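Local coordinates for cpftsy (PDB 4AK9), which probably acts as the chloroplast signal recognition particle receptor, a SIMIBI-class GTPase that serves protein transport during chloroplast biogenesis, at residues E51-L56 with T72-I77; A66-D71 with F97-E102; A91-I96 with S311-L316. All blocks are in the same frame, centred on the assembly; numbering follows the deposited sequence.

Contact 1 of 3, residues E51-L56 with T72-I77; sequences ELEEVL and TIRKDI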
loop_
_atom_site.group_PDB
_atom_site.type_symbol
_atom_site.label_atom_id
_atom_site.label_comp_id
_atom_site.label_asym_id
_atom_site.label_seq_id
_atom_site.Cartn_x
_atom_site.Cartn_y
_atom_site.Cartn_z
ATOM N N GLU A 51 -11.877 -6.346 11.711
ATOM C CA GLU A 51 -10.681 -5.777 12.316
ATOM C C GLU A 51 -9.428 -6.555 11.920
ATOM O O GLU A 51 -8.384 -5.943 11.641
ATOM C CB GLU A 51 -10.793 -5.709 13.840
ATOM C CG GLU A 51 -11.923 -4.820 14.342
ATOM C CD GLU A 51 -11.957 -4.722 15.866
ATOM O OE1 GLU A 51 -10.877 -4.513 16.472
ATOM O OE2 GLU A 51 -13.060 -4.866 16.452
ATOM N N LEU A 52 -9.521 -7.884 11.920
ATOM C CA LEU A 52 -8.428 -8.756 11.490
ATOM C C LEU A 52 -8.015 -8.454 10.044
ATOM O O LEU A 52 -6.811 -8.320 9.740
ATOM C CB LEU A 52 -8.840 -10.235 11.582
ATOM C CG LEU A 52 -7.813 -11.233 11.032
ATOM C CD1 LEU A 52 -6.532 -11.052 11.812
ATOM C CD2 LEU A 52 -8.320 -12.692 11.160
ATOM N N GLU A 53 -9.003 -8.347 9.169
ATOM C CA GLU A 53 -8.739 -8.099 7.771
ATOM C C GLU A 53 -8.042 -6.751 7.602
ATOM O O GLU A 53 -7.079 -6.653 6.812
ATOM C CB GLU A 53 -10.007 -8.139 6.960
ATOM C CG GLU A 53 -9.748 -8.444 5.531
ATOM C CD GLU A 53 -11.000 -8.789 4.765
ATOM O OE1 GLU A 53 -11.928 -9.453 5.324
ATOM O OE2 GLU A 53 -11.057 -8.374 3.592
ATOM N N GLU A 54 -8.480 -5.754 8.358
ATOM C CA GLU A 54 -7.829 -4.434 8.357
ATOM C C GLU A 54 -6.385 -4.481 8.873
ATOM O O GLU A 54 -5.541 -3.783 8.359
ATOM C CB GLU A 54 -8.667 -3.381 9.109
ATOM C CG GLU A 54 -10.039 -3.151 8.453
ATOM C CD GLU A 54 -10.400 -1.674 8.280
ATOM O OE1 GLU A 54 -10.782 -1.017 9.286
ATOM O OE2 GLU A 54 -10.305 -1.175 7.128
ATOM N N VAL A 55 -6.073 -5.328 9.845
ATOM C CA VAL A 55 -4.701 -5.464 10.286
ATOM C C VAL A 55 -3.833 -5.997 9.133
ATOM O O VAL A 55 -2.711 -5.492 8.866
ATOM C CB VAL A 55 -4.617 -6.355 11.538
ATOM C CG1 VAL A 55 -3.185 -6.730 11.792
ATOM C CG2 VAL A 55 -5.215 -5.585 12.742
ATOM N N LEU A 56 -4.351 -6.971 8.401
ATOM C CA LEU A 56 -3.660 -7.468 7.210
ATOM C C LEU A 56 -3.432 -6.388 6.148
ATOM O O LEU A 56 -2.346 -6.342 5.551
ATOM C CB LEU A 56 -4.403 -8.638 6.572
ATOM C CG LEU A 56 -4.633 -9.869 7.468
ATOM C CD1 LEU A 56 -5.259 -10.987 6.644
ATOM C CD2 LEU A 56 -3.318 -10.320 8.117
ATOM N N THR A 72 -12.236 -17.441 3.954
ATOM C CA THR A 72 -12.097 -18.863 4.296
ATOM C C THR A 72 -12.297 -19.123 5.808
ATOM O O THR A 72 -12.930 -20.118 6.216
ATOM C CB THR A 72 -10.701 -19.368 3.851
ATOM O OG1 THR A 72 -10.538 -19.119 2.447
ATOM C CG2 THR A 72 -10.562 -20.843 4.112
ATOM N N ILE A 73 -11.762 -18.234 6.637
ATOM C CA ILE A 73 -11.922 -18.319 8.080
ATOM C C ILE A 73 -13.381 -18.125 8.478
ATOM O O ILE A 73 -13.898 -18.856 9.341
ATOM C CB ILE A 73 -11.050 -17.272 8.796
ATOM C CG1 ILE A 73 -9.561 -17.568 8.556
ATOM C CG2 ILE A 73 -11.361 -17.180 10.306
ATOM C CD1 ILE A 73 -8.658 -16.455 9.048
ATOM N N ARG A 74 -14.040 -17.136 7.862
ATOM C CA ARG A 74 -15.464 -16.881 8.103
ATOM C C ARG A 74 -16.306 -18.137 7.829
ATOM O O ARG A 74 -17.197 -18.455 8.632
ATOM C CB ARG A 74 -16.004 -15.698 7.261
ATOM C CG ARG A 74 -15.290 -14.350 7.486
ATOM C CD ARG A 74 -15.860 -13.195 6.604
ATOM N NE ARG A 74 -14.940 -12.053 6.577
ATOM C CZ ARG A 74 -14.969 -11.016 7.423
ATOM N NH1 ARG A 74 -15.909 -10.950 8.363
ATOM N NH2 ARG A 74 -14.059 -10.035 7.322
ATOM N N LYS A 75 -16.050 -18.821 6.702
ATOM C CA LYS A 75 -16.807 -20.043 6.344
ATOM C C LYS A 75 -16.548 -21.160 7.349
ATOM O O LYS A 75 -17.477 -21.866 7.757
ATOM C CB LYS A 75 -16.451 -20.584 4.954
ATOM C CG LYS A 75 -16.232 -19.546 3.873
ATOM C CD LYS A 75 -17.517 -19.058 3.244
ATOM C CE LYS A 75 -17.182 -18.191 2.036
ATOM N NZ LYS A 75 -18.390 -17.845 1.222
ATOM N N ASP A 76 -15.282 -21.345 7.717
ATOM C CA ASP A 76 -14.911 -22.391 8.675
ATOM C C ASP A 76 -15.542 -22.140 10.050
ATOM O O ASP A 76 -15.896 -23.091 10.780
ATOM C CB ASP A 76 -13.381 -22.517 8.792
ATOM C CG ASP A 76 -12.732 -23.085 7.522
ATOM O OD1 ASP A 76 -13.463 -23.498 6.594
ATOM O OD2 ASP A 76 -11.483 -23.129 7.451
ATOM N N ILE A 77 -15.694 -20.864 10.412
ATOM C CA ILE A 77 -16.380 -20.535 11.660
ATOM C C ILE A 77 -17.873 -20.854 11.565
ATOM O O ILE A 77 -18.448 -21.476 12.475
ATOM C CB ILE A 77 -16.195 -19.052 12.059
ATOM C CG1 ILE A 77 -14.763 -18.817 12.539
ATOM C CG2 ILE A 77 -17.171 -18.662 13.174
ATOM C CD1 ILE A 77 -14.400 -17.331 12.742
HETATM O O HOH W 1 -13.103 -11.711 4.201
#
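R74 reaches across from helix 63-78 and sets the edge of its guanidinium against the carboxylate of E53 on helix 45-58. The two side chains cross at about a right angle, their flat ends are turned 62° apart, and one oxygen, OE1, takes the arginine's NH2. NH2 of R74 donates to OE1 of E53 at 3.0 Å, a salt bridge. The oxygen lies in the guanidinium plane and is met nearly along its C-O axis, with an N-H...O angle of 159°. Water 1 bridges the same two groups: it donates to OE1 of E53 at 2.8 Å and accepts from NE of R74 at 3.0 Å, in the guanidinium plane as well. R74 gets there by an extended chain from CG to NE, whereas E53, its CG opposite the backbone N (chi1 -157°), carries its carboxylate toward helix 63-78 over A66 and V70.

Beside this polar pair the packing is light. CD2 of L52 meets CD1 of I73 at 4.3 Å, a methyl-to-methyl touch within the helical bundle of the SRP54-type N domain.

Both charged ends have further partners. D50 and E46 also bind R74, at NH2 and NH1, and OE2 of E53 is hydrogen-bonded to H212 of the second subunit. Three carboxylates gather at the guanidinium and would probably offset the like charge of R210 of the second subunit near NH1; the ion pair would also tend to keep the buried E53 ionised, with one oxygen engaged within its own bundle and the other across the subunit boundary.

Contact 2 of 3, residues A66-D71 with F97-E102; sequences ALKIVD and FKLLTE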
loop_
_atom_site.group_PDB
_atom_site.type_symbol
_atom_site.label_atom_id
_atom_site.label_comp_id
_atom_site.label_asym_id
_atom_site.label_seq_id
_atom_site.Cartn_x
_atom_site.Cartn_y
_atom_site.Cartn_z
ATOM N N ALA A 66 -6.375 -10.242 1.196
ATOM C CA ALA A 66 -6.913 -10.211 2.565
ATOM C C ALA A 66 -8.360 -10.725 2.590
ATOM O O ALA A 66 -8.749 -11.437 3.527
ATOM C CB ALA A 66 -6.835 -8.765 3.160
ATOM N N LEU A 67 -9.143 -10.371 1.566
ATOM C CA LEU A 67 -10.539 -10.826 1.462
ATOM C C LEU A 67 -10.577 -12.353 1.418
ATOM O O LEU A 67 -11.307 -13.004 2.177
ATOM C CB LEU A 67 -11.209 -10.212 0.223
ATOM C CG LEU A 67 -12.580 -10.713 -0.246
ATOM C CD1 LEU A 67 -13.559 -10.792 0.912
ATOM C CD2 LEU A 67 -13.095 -9.763 -1.314
ATOM N N LYS A 68 -9.751 -12.948 0.570
ATOM C CA LYS A 68 -9.826 -14.395 0.433
ATOM C C LYS A 68 -9.235 -15.148 1.624
ATOM O O LYS A 68 -9.706 -16.238 1.957
ATOM C CB LYS A 68 -9.203 -14.864 -0.870
ATOM C CG LYS A 68 -7.723 -14.758 -0.885
ATOM C CD LYS A 68 -7.165 -15.456 -2.109
ATOM C CE LYS A 68 -7.748 -14.877 -3.376
ATOM N NZ LYS A 68 -6.924 -15.263 -4.553
ATOM N N ILE A 69 -8.217 -14.577 2.276
ATOM C CA ILE A 69 -7.703 -15.180 3.508
ATOM C C ILE A 69 -8.751 -15.217 4.605
ATOM O O ILE A 69 -8.981 -16.258 5.222
ATOM C CB ILE A 69 -6.470 -14.416 4.032
ATOM C CG1 ILE A 69 -5.301 -14.661 3.086
ATOM C CG2 ILE A 69 -6.113 -14.880 5.439
ATOM C CD1 ILE A 69 -4.102 -13.735 3.303
ATOM N N VAL A 70 -9.391 -14.082 4.855
ATOM C CA VAL A 70 -10.341 -13.995 5.949
ATOM C C VAL A 70 -11.667 -14.703 5.616
ATOM O O VAL A 70 -12.279 -15.324 6.497
ATOM C CB VAL A 70 -10.508 -12.526 6.393
ATOM C CG1 VAL A 70 -11.583 -12.368 7.468
ATOM C CG2 VAL A 70 -9.144 -11.995 6.915
ATOM N N ASP A 71 -12.067 -14.674 4.347
ATOM C CA ASP A 71 -13.342 -15.272 3.930
ATOM C C ASP A 71 -13.357 -16.770 4.203
ATOM O O ASP A 71 -14.351 -17.302 4.679
ATOM C CB ASP A 71 -13.631 -14.983 2.462
ATOM C CG ASP A 71 -15.129 -14.866 2.167
ATOM O OD1 ASP A 71 -15.919 -14.542 3.088
ATOM O OD2 ASP A 71 -15.515 -15.102 1.003
ATOM N N PHE A 97 -0.009 -19.903 4.119
ATOM C CA PHE A 97 0.854 -20.910 3.521
ATOM C C PHE A 97 0.263 -21.484 2.227
ATOM O O PHE A 97 0.959 -21.645 1.237
ATOM C CB PHE A 97 1.143 -22.037 4.517
ATOM C CG PHE A 97 1.984 -23.130 3.942
ATOM C CD1 PHE A 97 3.353 -22.990 3.876
ATOM C CD2 PHE A 97 1.402 -24.288 3.438
ATOM C CE1 PHE A 97 4.137 -23.997 3.319
ATOM C CE2 PHE A 97 2.184 -25.298 2.902
ATOM C CZ PHE A 97 3.553 -25.148 2.840
ATOM N N LYS A 98 -1.033 -21.788 2.231
ATOM C CA LYS A 98 -1.661 -22.311 1.018
ATOM C C LYS A 98 -1.627 -21.343 -0.149
ATOM O O LYS A 98 -1.316 -21.742 -1.270
ATOM C CB LYS A 98 -3.099 -22.743 1.315
ATOM C CG LYS A 98 -3.124 -23.968 2.188
ATOM C CD LYS A 98 -4.534 -24.437 2.512
ATOM C CE LYS A 98 -5.262 -24.977 1.274
ATOM N NZ LYS A 98 -5.924 -23.921 0.443
ATOM N N LEU A 99 -1.949 -20.077 0.112
ATOM C CA LEU A 99 -1.920 -19.068 -0.938
ATOM C C LEU A 99 -0.528 -18.977 -1.535
ATOM O O LEU A 99 -0.392 -18.743 -2.735
ATOM C CB LEU A 99 -2.281 -17.698 -0.384
ATOM C CG LEU A 99 -3.751 -17.417 -0.118
ATOM C CD1 LEU A 99 -3.901 -15.902 0.066
ATOM C CD2 LEU A 99 -4.592 -17.906 -1.292
ATOM N N LEU A 100 0.507 -19.170 -0.705
ATOM C CA LEU A 100 1.900 -19.060 -1.177
ATOM C C LEU A 100 2.390 -20.248 -2.001
ATOM O O LEU A 100 3.398 -20.164 -2.690
ATOM C CB LEU A 100 2.868 -18.799 0.002
ATOM C CG LEU A 100 2.842 -17.383 0.616
ATOM C CD1 LEU A 100 3.543 -17.413 2.011
ATOM C CD2 LEU A 100 3.552 -16.392 -0.311
ATOM N N THR A 101 1.677 -21.369 -1.926
ATOM C CA THR A 101 2.211 -22.604 -2.459
ATOM C C THR A 101 1.285 -23.376 -3.412
ATOM O O THR A 101 1.757 -24.204 -4.186
ATOM C CB THR A 101 2.532 -23.575 -1.297
ATOM O OG1 THR A 101 1.350 -23.731 -0.484
ATOM C CG2 THR A 101 3.679 -23.045 -0.426
ATOM N N GLU A 102 -0.021 -23.176 -3.318
ATOM C CA GLU A 102 -0.942 -24.042 -4.071
ATOM C C GLU A 102 -0.896 -23.871 -5.593
ATOM O O GLU A 102 -1.203 -24.822 -6.326
ATOM C CB GLU A 102 -2.378 -23.837 -3.580
ATOM C CG GLU A 102 -2.949 -22.470 -3.991
ATOM C CD GLU A 102 -4.127 -22.030 -3.126
ATOM O OE1 GLU A 102 -4.700 -22.892 -2.409
ATOM O OE2 GLU A 102 -4.493 -20.827 -3.173
#
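Helices 63-78 and 85-101 are neighbours in the bundle of the SRP54-type N domain, and L99, near the end of the second, projects between K68 and I69 of the first. CD1 of the leucine meets both residues, CD2 the lysine. CD1 of L99 lies 3.6 Å from CG1 of I69 and 3.9 Å from CD1 of the same isoleucine; CD2 of L99 sits 3.6 Å from CD of K68. Each of the two partner side chains runs obliquely across the leucine.

Where the bundle passes toward the GTPase domain, the lysine serves both apolar and polar neighbours. With CG of K68 between its backbone N and carbonyl carbon (chi1 72°), CG and CD lie against the leucine methyls, and the bend at chi3 turns CE and NZ onward to a salt bridge with D286, on helix 280-288 of the GTPase fold. I69 faces the interior: besides L99 it packs on L92 and I96 of helix 85-101 and on F61.

Residues 97-102 are tied by bonds of their own. OG1 of T101 donates to O of F97 at 2.7 Å, tilted 33° from the carbonyl plane, and CG2 of T101 rests over one face of the F97 ring, toward its rim. The carbonyl O of K98 accepts from two backbone donors, N of T101 and N of E102.

Contact 3 of 3, residues A91-I96 with S311-L316; sequences ALKKNI and SFVDAL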
loop_
_atom_site.group_PDB
_atom_site.type_symbol
_atom_site.label_atom_id
_atom_site.label_comp_id
_atom_site.label_asym_id
_atom_site.label_seq_id
_atom_site.Cartn_x
_atom_site.Cartn_y
_atom_site.Cartn_z
ATOM N N ALA A 91 -5.585 -21.163 11.607
ATOM C CA ALA A 91 -6.142 -21.235 10.258
ATOM C C ALA A 91 -5.590 -20.093 9.408
ATOM O O ALA A 91 -5.349 -20.255 8.202
ATOM C CB ALA A 91 -7.659 -21.185 10.292
ATOM N N LEU A 92 -5.410 -18.941 10.045
ATOM C CA LEU A 92 -4.819 -17.786 9.370
ATOM C C LEU A 92 -3.437 -18.138 8.789
ATOM O O LEU A 92 -3.159 -17.870 7.629
ATOM C CB LEU A 92 -4.716 -16.611 10.336
ATOM C CG LEU A 92 -3.938 -15.367 9.858
ATOM C CD1 LEU A 92 -4.646 -14.706 8.659
ATOM C CD2 LEU A 92 -3.792 -14.380 10.986
ATOM N N LYS A 93 -2.584 -18.747 9.603
ATOM C CA LYS A 93 -1.253 -19.143 9.147
ATOM C C LYS A 93 -1.331 -20.155 8.023
ATOM O O LYS A 93 -0.598 -20.035 7.041
ATOM C CB LYS A 93 -0.399 -19.691 10.305
ATOM C CG LYS A 93 -0.136 -18.665 11.396
ATOM C CD LYS A 93 0.649 -19.260 12.586
ATOM C CE LYS A 93 1.953 -19.894 12.112
ATOM N NZ LYS A 93 2.819 -20.332 13.249
ATOM N N LYS A 94 -2.192 -21.168 8.161
ATOM C CA LYS A 94 -2.301 -22.197 7.121
ATOM C C LYS A 94 -2.820 -21.661 5.804
ATOM O O LYS A 94 -2.365 -22.080 4.752
ATOM C CB LYS A 94 -3.169 -23.376 7.576
ATOM C CG LYS A 94 -2.524 -24.149 8.688
ATOM C CD LYS A 94 -3.436 -25.225 9.272
ATOM C CE LYS A 94 -2.747 -25.914 10.451
ATOM N NZ LYS A 94 -3.725 -26.544 11.387
ATOM N N ASN A 95 -3.778 -20.742 5.862
ATOM C CA ASN A 95 -4.342 -20.164 4.662
ATOM C C ASN A 95 -3.293 -19.336 3.933
ATOM O O ASN A 95 -3.248 -19.342 2.705
ATOM C CB ASN A 95 -5.552 -19.285 4.961
ATOM C CG ASN A 95 -6.747 -20.085 5.447
ATOM O OD1 ASN A 95 -6.793 -21.309 5.298
ATOM N ND2 ASN A 95 -7.725 -19.391 6.033
ATOM N N ILE A 96 -2.431 -18.662 4.690
ATOM C CA ILE A 96 -1.365 -17.887 4.061
ATOM C C ILE A 96 -0.363 -18.828 3.419
ATOM O O ILE A 96 0.071 -18.617 2.292
ATOM C CB ILE A 96 -0.680 -16.909 5.051
ATOM C CG1 ILE A 96 -1.690 -15.844 5.458
ATOM C CG2 ILE A 96 0.550 -16.260 4.390
ATOM C CD1 ILE A 96 -1.285 -15.020 6.676
ATOM N N SER A 311 8.881 -20.938 6.236
ATOM C CA SER A 311 9.779 -20.068 7.006
ATOM C C SER A 311 9.261 -18.646 7.059
ATOM O O SER A 311 9.371 -17.967 8.084
ATOM C CB SER A 311 11.158 -20.034 6.352
ATOM O OG SER A 311 11.617 -21.366 6.154
ATOM N N PHE A 312 8.710 -18.190 5.942
ATOM C CA PHE A 312 8.172 -16.841 5.882
ATOM C C PHE A 312 6.997 -16.700 6.839
ATOM O O PHE A 312 6.911 -15.724 7.604
ATOM C CB PHE A 312 7.750 -16.529 4.439
ATOM C CG PHE A 312 7.018 -15.234 4.278
ATOM C CD1 PHE A 312 7.698 -14.022 4.300
ATOM C CD2 PHE A 312 5.629 -15.223 4.101
ATOM C CE1 PHE A 312 6.989 -12.809 4.146
ATOM C CE2 PHE A 312 4.917 -14.004 3.942
ATOM C CZ PHE A 312 5.622 -12.806 3.959
ATOM N N VAL A 313 6.092 -17.679 6.822
ATOM C CA VAL A 313 4.912 -17.586 7.662
ATOM C C VAL A 313 5.343 -17.605 9.136
ATOM O O VAL A 313 4.842 -16.821 9.965
ATOM C CB VAL A 313 3.884 -18.718 7.364
ATOM C CG1 VAL A 313 2.738 -18.686 8.388
ATOM C CG2 VAL A 313 3.327 -18.559 5.935
ATOM N N ASP A 314 6.300 -18.467 9.455
ATOM C CA ASP A 314 6.848 -18.501 10.822
ATOM C C ASP A 314 7.567 -17.206 11.257
ATOM O O ASP A 314 7.606 -16.872 12.442
ATOM C CB ASP A 314 7.783 -19.691 10.984
ATOM C CG ASP A 314 7.045 -21.026 10.917
ATOM O OD1 ASP A 314 5.823 -21.067 11.194
ATOM O OD2 ASP A 314 7.709 -22.033 10.587
ATOM N N ALA A 315 8.130 -16.480 10.298
ATOM C CA ALA A 315 8.748 -15.195 10.586
ATOM C C ALA A 315 7.719 -14.093 10.866
ATOM O O ALA A 315 7.962 -13.206 11.684
ATOM C CB ALA A 315 9.692 -14.787 9.457
ATOM N N LEU A 316 6.580 -14.141 10.192
ATOM C CA LEU A 316 5.505 -13.181 10.433
ATOM C C LEU A 316 4.735 -13.504 11.698
ATOM O O LEU A 316 4.306 -12.603 12.418
ATOM C CB LEU A 316 4.511 -13.218 9.289
ATOM C CG LEU A 316 5.053 -12.810 7.926
ATOM C CD1 LEU A 316 3.878 -12.519 7.003
ATOM C CD2 LEU A 316 5.923 -11.623 8.083
#
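V313 carries this contact, its two methyls turned to K93 and I96 of helix 85-101. CG1 of V313 lies 3.8 Å from CB of K93 and equally near O of K93, while CG2 of V313 meets CG2 of I96 at 3.9 Å. With CG1 opposite the backbone N (chi1 173°), the valine sends one branch to each of these residues. The close-packed side is completed by neighbours: I96 also touches V282 and F317, and V313 also rests on L100. The axes of the two short segments pass 10.1 Å apart at 145°, a roughly antiparallel crossing that sets the C-terminal helix 309-316 of the GTPase domain against the last helix of the N-domain bundle.

The other side is looser and polar. K93 passes alongside V313, its CE 4.0 Å from CG1 of V313, and bends at chi3 so that NZ comes toward D314 at about a right angle to that side chain. The resulting ion pair is long, 3.7 Å from NZ of K93 to OD1 of D314. The stronger partners lie beside it: NZ donates to the backbone O of F317, and OD1 of D314 takes a hydrogen bond from Q310. With an alanine at K93, the carbonyl of F317 would probably lose its ammonium donor, D314 its nearby positive charge, and V313 the methylenes beyond CB that lie along CG1.

The chemistry is thus mainly apolar, and the lysine adds a directed bond to the chain's C-terminal end with a weaker electrostatic pull on D314.

How the contacts relate
From the N terminus, helix 45-58 comes first, and contact 1 closes the short loop to the next helix, 63-78. Contact 2 starts within that loop, at 66-71, and ends on helix 85-101, so the two cross along the chain while sharing helix 63-78. Contact 3 starts at 91-96, before contact 2 has closed, and crosses it too; relative to contact 1 it follows in series. Its loop spans over two hundred residues, taking in the GTPase sheet before returning at helix 309-316. L56 packs on V70, I73 on N95 and L100 on F312, joining the three sites. Contacts 1 and 2 hold the bundle together; contact 3 ties it to the GTPase domain.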